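Local coordinates for nucleoprotein (Human coronavirus NL63, PDB 5EPW) that probably packages the positive-strand viral RNA genome into a helical ribonucleocapsid, this chain being its dimeric C-terminal domain, at residues R28-T31 against N35-Q38. Numbering follows the deposited sequence.
Sequences RVPT and NVIQ
Pro-30 packs against the first turn of the short helix 36-39 in a small packing contact without a hydrogen bond across it, where the irregular chain ahead of that helix doubles back on its N-terminal end. From the proline side the touching atoms are CB and CG. Its CB lies 3.8 Å from the carbonyl C of Asn-35 and, where the two side chains meet at a slant, 3.9 Å from CG2 of Val-36. With CG1 of Val-36 anti to the backbone N (chi1 170°), CG2 lies anti to the carbonyl carbon and meets both CB and CG of the proline. Farther along, the carbonyl O of Thr-31 approaches CA of Asn-35 at 3.1 Å, a CA-H...O contact.

The helix start is secured from within by a capping box. With chi1 at 71°, Asn-35 folds its amide over the turn, and OD1 accepts from N of Gln-38 at 3.0 Å, almost in line with its own C=O. In return, N of Asn-35 donates to OE1 of Gln-38 at 2.9 Å, a nearly straight N-H...O bond that reaches the oxygen from above the amide plane.

Around this turn, Arg-28 NH1 bonds to the carbonyl of Cys-39, while backbone hydrogen bonds tie Pro-30 to Val-59 and Val-36 to Val-55 of helix 52-57. Ala-75 and Phe-79 of the second subunit, both on its helix 74-79, pack on Pro-30 and Val-36, placing the contact at the dimer interface.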
# COMPACT_ATOMS: atom_id res chain seq x y z
N ARG B 28 -4.04 5.37 9.77
CA ARG B 28 -5.02 6.45 9.77
C ARG B 28 -5.95 6.42 8.58
O ARG B 28 -5.55 5.99 7.48
CB ARG B 28 -4.29 7.78 9.88
CG ARG B 28 -3.46 7.89 11.15
CD ARG B 28 -2.71 9.24 11.34
NE ARG B 28 -1.88 9.13 12.52
CZ ARG B 28 -0.77 9.79 12.72
NH1 ARG B 28 -0.21 10.65 11.85
NH2 ARG B 28 -0.06 9.47 13.80
N VAL B 29 -7.18 6.88 8.76
CA VAL B 29 -8.17 6.91 7.74
C VAL B 29 -8.68 8.36 7.70
O VAL B 29 -9.40 8.81 8.62
CB VAL B 29 -9.34 5.92 7.99
CG1 VAL B 29 -10.39 6.10 6.92
CG2 VAL B 29 -8.83 4.50 8.08
N PRO B 30 -8.26 9.16 6.69
CA PRO B 30 -8.65 10.59 6.63
C PRO B 30 -10.11 10.80 6.20
O PRO B 30 -10.62 10.10 5.34
CB PRO B 30 -7.66 11.15 5.61
CG PRO B 30 -7.54 10.01 4.67
CD PRO B 30 -7.40 8.79 5.55
N THR B 31 -10.72 11.88 6.76
CA THR B 31 -12.10 12.32 6.52
C THR B 31 -12.09 13.84 6.54
O THR B 31 -11.10 14.42 6.81
CB THR B 31 -13.03 11.84 7.63
OG1 THR B 31 -12.62 12.40 8.84
CG2 THR B 31 -13.01 10.32 7.76
N ASN B 35 -8.41 15.49 8.07
CA ASN B 35 -8.16 15.32 6.63
C ASN B 35 -6.74 14.79 6.31
O ASN B 35 -5.99 14.38 7.20
CB ASN B 35 -8.55 16.58 5.90
CG ASN B 35 -7.58 17.73 6.16
OD1 ASN B 35 -6.39 17.56 6.57
ND2 ASN B 35 -8.12 18.97 5.97
N VAL B 36 -6.42 14.78 5.03
CA VAL B 36 -5.17 14.21 4.60
C VAL B 36 -3.94 14.98 5.16
O VAL B 36 -2.91 14.39 5.47
CB VAL B 36 -5.12 14.09 3.06
CG1 VAL B 36 -3.74 13.74 2.53
CG2 VAL B 36 -6.15 13.11 2.62
N ILE B 37 -4.05 16.31 5.17
CA ILE B 37 -2.98 17.09 5.75
C ILE B 37 -2.78 16.83 7.26
O ILE B 37 -1.64 16.71 7.75
CB ILE B 37 -3.24 18.61 5.53
CG1 ILE B 37 -3.21 18.98 4.08
CG2 ILE B 37 -2.34 19.48 6.44
CD1 ILE B 37 -3.81 20.33 3.74
N GLN B 38 -3.90 16.65 7.99
CA GLN B 38 -3.89 16.40 9.40
C GLN B 38 -3.32 15.00 9.71
O GLN B 38 -2.53 14.81 10.60
CB GLN B 38 -5.32 16.63 9.96
CG GLN B 38 -5.84 18.10 9.83
CD GLN B 38 -7.34 18.23 10.23
OE1 GLN B 38 -8.28 18.00 9.44
NE2 GLN B 38 -7.56 18.58 11.50